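Local coordinates for protein omega-class glutathione S-transferase (Bombyx mori, PDB 3WD6) that binds glutathione and probably works as an omega-class transferase, perhaps also as a glutathione-dependent dehydroascorbate reductase, at residues A[58-61]-A[67-70]; A[94-99]-A[106-111]. All coordinates share one frame; numbering follows the deposited sequence.

Contact 1: residues A[58-61]-A[67-70]; sequences VNID and EWLT
Apolar side-chain packing joins Val58 and Ile60 of strand 56-60 to Trp68 and Leu69, in the loop and short helix that follow it, on a buried flank of the thioredoxin-like domain, with no hydrogen bond running directly between 58-61 and 67-70. The closest approach is that of Ile60 to Trp68: the terminal methyl CD1 of Ile60 lies 3.7 Å from CH2 of Trp68 and 4.0 Å from CZ3 of Trp68, so the methyl meets the benzo end of the indole, at an oblique angle. Ile60 brings that methyl forward with CG1 opposite the carbonyl carbon (chi1 -59°), while CG2 takes the place opposite the backbone N. In Trp68, CG sits between the backbone N and the carbonyl carbon (chi1 44°), and the indole lies toward the strand although its CB does not point there. In this thioredoxin-like fold, strand 56-60 runs parallel between strands 16-17 and 31-34, and Leu17 and Tyr33 of those neighbours also touch the indole. The pyrrole side of the ring system is tethered by a hydrogen bond from NE1 of Trp68 to the backbone O of Asp21, which satisfies its one polar atom and should restrict rotation of the ring. Val58, two residues earlier on the same face of the strand, adds a looser touch, its CG1 4.4 Å from CH2 of Trp68. Next along the chain, Leu69 reaches back with CD1 to within 4.3 Å of CG1 of Ile60, and Pro66 also packs on Ile60.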
# COMPACT_ATOMS: atom_id res chain seq x y z
N VAL A 58 -1.93 6.40 13.95
CA VAL A 58 -1.42 7.76 14.14
C VAL A 58 -0.87 8.27 12.82
O VAL A 58 0.09 7.71 12.28
CB VAL A 58 -0.32 7.83 15.24
CG1 VAL A 58 0.33 9.23 15.24
CG2 VAL A 58 -0.92 7.53 16.61
N ASN A 59 -1.49 9.31 12.27
CA ASN A 59 -1.07 9.83 10.96
C ASN A 59 0.05 10.86 11.05
O ASN A 59 0.08 11.69 11.96
CB ASN A 59 -2.26 10.37 10.19
CG ASN A 59 -3.13 9.26 9.66
OD1 ASN A 59 -2.62 8.20 9.24
ND2 ASN A 59 -4.45 9.46 9.68
N ILE A 60 0.99 10.80 10.11
CA ILE A 60 2.18 11.64 10.19
C ILE A 60 2.33 12.54 8.98
O ILE A 60 2.37 12.05 7.85
CB ILE A 60 3.47 10.79 10.25
CG1 ILE A 60 3.46 9.85 11.48
CG2 ILE A 60 4.67 11.68 10.21
CD1 ILE A 60 3.46 10.55 12.83
N ASP A 61 2.43 13.84 9.23
CA ASP A 61 2.78 14.83 8.21
C ASP A 61 4.24 14.61 7.80
O ASP A 61 5.15 14.77 8.61
CB ASP A 61 2.58 16.24 8.79
CG ASP A 61 2.70 17.33 7.75
OD1 ASP A 61 3.73 17.35 7.04
OD2 ASP A 61 1.78 18.17 7.65
N GLU A 67 8.94 15.76 15.70
CA GLU A 67 10.26 15.62 16.26
C GLU A 67 10.54 14.18 16.76
O GLU A 67 11.66 13.66 16.59
CB GLU A 67 10.41 16.66 17.38
CG GLU A 67 9.21 16.71 18.39
CD GLU A 67 8.02 17.60 17.94
OE1 GLU A 67 8.17 18.39 16.98
OE2 GLU A 67 6.94 17.51 18.59
N TRP A 68 9.52 13.54 17.33
CA TRP A 68 9.66 12.21 17.97
C TRP A 68 9.52 10.99 17.04
O TRP A 68 9.46 9.85 17.51
CB TRP A 68 8.66 12.08 19.12
CG TRP A 68 7.32 12.57 18.73
CD1 TRP A 68 6.77 13.77 19.06
CD2 TRP A 68 6.37 11.91 17.88
NE1 TRP A 68 5.52 13.90 18.50
CE2 TRP A 68 5.25 12.77 17.77
CE3 TRP A 68 6.35 10.68 17.22
CZ2 TRP A 68 4.11 12.43 17.02
CZ3 TRP A 68 5.22 10.34 16.47
CH2 TRP A 68 4.12 11.21 16.38
N LEU A 69 9.47 11.22 15.73
CA LEU A 69 9.21 10.13 14.79
C LEU A 69 10.31 9.08 14.77
O LEU A 69 10.01 7.87 14.87
CB LEU A 69 8.99 10.67 13.38
CG LEU A 69 8.72 9.61 12.31
CD1 LEU A 69 7.44 8.83 12.64
CD2 LEU A 69 8.64 10.24 10.94
N THR A 70 11.56 9.53 14.62
CA THR A 70 12.71 8.62 14.51
C THR A 70 12.86 7.76 15.75
O THR A 70 13.56 6.74 15.74
CB THR A 70 14.03 9.39 14.26
OG1 THR A 70 14.04 10.59 15.05
CG2 THR A 70 14.18 9.76 12.80

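Contact 2: residues A[94-99]-A[106-111]; sequences VTVEYL and RPLLPQ
Segments 94-99 and 106-111 have their nearest CA atoms at Glu97 and Leu109, 8.0 Å apart, and side chains alone bridge the gap between the helix and the irregular chain that returns after it. Leu109 directs CD1 at the aliphatic part of Glu97, 4.0 Å from CG of Glu97, the two chains passing at a slant. That CG is placed opposite the carbonyl carbon of Glu97 (chi1 -65°), and the extended chain beyond it (chi2 162°) carries the carboxylate on to a salt bridge between OE2 of Glu97 and NZ of Lys120, on helix 113-125. This return segment belongs to the linker of the glutathione transferase fold, leading from the last helix of the thioredoxin-like domain into the all-helical domain. A second, looser pair lies alongside: CG1 of Val96 stands 4.3 Å from CD1 of Leu108. Each pair has further cover, Tyr177 of helix 177-189 touching both Val96 and Leu109, and Ala47 of helix 39-51 touching both Val96 and Leu108. The linker backbone is secured from the helix as well, since the carboxylate of Asp100 accepts hydrogen bonds from the amide N of Leu108 through OD1 and from that of Leu109 through OD2.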
# COMPACT_ATOMS: atom_id res chain seq x y z
N VAL A 94 8.44 -5.84 6.41
CA VAL A 94 8.89 -6.39 7.68
C VAL A 94 7.72 -6.43 8.66
O VAL A 94 7.54 -7.43 9.39
CB VAL A 94 10.05 -5.58 8.25
CG1 VAL A 94 10.39 -6.08 9.64
CG2 VAL A 94 11.26 -5.69 7.31
N THR A 95 6.92 -5.37 8.68
CA THR A 95 5.80 -5.31 9.60
C THR A 95 4.76 -6.38 9.26
O THR A 95 4.27 -7.09 10.14
CB THR A 95 5.15 -3.93 9.58
OG1 THR A 95 4.36 -3.80 8.39
CG2 THR A 95 6.25 -2.87 9.64
N VAL A 96 4.46 -6.52 7.98
CA VAL A 96 3.46 -7.50 7.58
C VAL A 96 3.90 -8.94 7.88
O VAL A 96 3.07 -9.76 8.29
CB VAL A 96 3.07 -7.34 6.10
CG1 VAL A 96 2.22 -8.51 5.64
CG2 VAL A 96 2.33 -6.01 5.92
N GLU A 97 5.19 -9.24 7.70
CA GLU A 97 5.69 -10.59 7.98
C GLU A 97 5.64 -10.89 9.49
O GLU A 97 5.28 -12.00 9.90
CB GLU A 97 7.08 -10.82 7.35
CG GLU A 97 7.06 -10.79 5.79
CD GLU A 97 8.46 -10.59 5.11
OE1 GLU A 97 9.52 -10.64 5.80
OE2 GLU A 97 8.49 -10.38 3.86
N TYR A 98 5.97 -9.90 10.31
CA TYR A 98 5.78 -10.01 11.76
C TYR A 98 4.33 -10.30 12.20
O TYR A 98 4.09 -11.19 13.04
CB TYR A 98 6.28 -8.75 12.46
CG TYR A 98 6.10 -8.81 13.96
CD1 TYR A 98 4.93 -8.37 14.55
CD2 TYR A 98 7.11 -9.33 14.79
CE1 TYR A 98 4.76 -8.42 15.93
CE2 TYR A 98 6.94 -9.39 16.17
CZ TYR A 98 5.76 -8.94 16.73
OH TYR A 98 5.57 -8.99 18.10
N LEU A 99 3.37 -9.56 11.65
CA LEU A 99 1.97 -9.77 12.00
C LEU A 99 1.51 -11.16 11.58
O LEU A 99 0.76 -11.83 12.31
CB LEU A 99 1.07 -8.68 11.39
CG LEU A 99 1.35 -7.25 11.91
CD1 LEU A 99 0.77 -6.17 10.95
CD2 LEU A 99 0.84 -7.08 13.35
N ARG A 106 -6.15 -16.23 9.70
CA ARG A 106 -6.08 -15.63 8.37
C ARG A 106 -4.61 -15.46 7.92
O ARG A 106 -4.12 -14.35 7.74
CB ARG A 106 -6.83 -14.29 8.35
CG ARG A 106 -6.96 -13.67 6.97
CD ARG A 106 -8.09 -14.30 6.17
NE ARG A 106 -8.48 -13.47 5.02
CZ ARG A 106 -7.76 -13.37 3.90
NH1 ARG A 106 -8.18 -12.58 2.90
NH2 ARG A 106 -6.60 -14.05 3.79
N PRO A 107 -3.89 -16.57 7.76
CA PRO A 107 -2.47 -16.45 7.37
C PRO A 107 -2.32 -15.83 5.97
O PRO A 107 -2.97 -16.29 5.01
CB PRO A 107 -1.98 -17.91 7.36
CG PRO A 107 -3.24 -18.74 7.16
CD PRO A 107 -4.35 -17.97 7.85
N LEU A 108 -1.49 -14.80 5.86
CA LEU A 108 -1.29 -14.13 4.58
C LEU A 108 -0.27 -14.84 3.71
O LEU A 108 -0.42 -14.91 2.48
CB LEU A 108 -0.88 -12.67 4.81
CG LEU A 108 -1.97 -11.92 5.57
CD1 LEU A 108 -1.57 -10.47 5.84
CD2 LEU A 108 -3.31 -12.01 4.80
N LEU A 109 0.78 -15.36 4.33
CA LEU A 109 1.82 -16.05 3.60
C LEU A 109 1.54 -17.55 3.57
O LEU A 109 1.15 -18.14 4.59
CB LEU A 109 3.20 -15.77 4.22
CG LEU A 109 3.85 -14.41 3.87
CD1 LEU A 109 4.95 -14.02 4.85
CD2 LEU A 109 4.40 -14.42 2.44
N PRO A 110 1.69 -18.17 2.38
CA PRO A 110 1.68 -19.63 2.23
C PRO A 110 2.58 -20.28 3.27
O PRO A 110 3.68 -19.76 3.56
CB PRO A 110 2.31 -19.84 0.85
CG PRO A 110 1.95 -18.62 0.07
CD PRO A 110 1.89 -17.47 1.09
N GLN A 111 2.12 -21.40 3.83
CA GLN A 111 2.94 -22.17 4.76
C GLN A 111 4.10 -22.87 4.04
O GLN A 111 5.22 -22.91 4.54
CB GLN A 111 2.09 -23.17 5.56
CG GLN A 111 1.57 -22.63 6.94
CD GLN A 111 0.44 -21.58 6.83
OE1 GLN A 111 0.08 -21.11 5.74
NE2 GLN A 111 -0.13 -21.21 7.99

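Two short returns of the chain, in series along the sequence, pack separate parts of the structure, each a short distance from the glutathione site. Contact 1 and contact 2 do not touch: their centres are 25 Å apart and their nearest atoms about 12 Å. Bound glutathione is nearer the first, about 7 Å from the side chain of Leu69, and about 9 Å from that of Val96 in the second. Contact 1 borders two glutathione-binding residues, Lys65 and Val78, whereas contact 2 lies on the helix that carries Ser92, another glutathione-binding residue, near its start, and faces the helical domain.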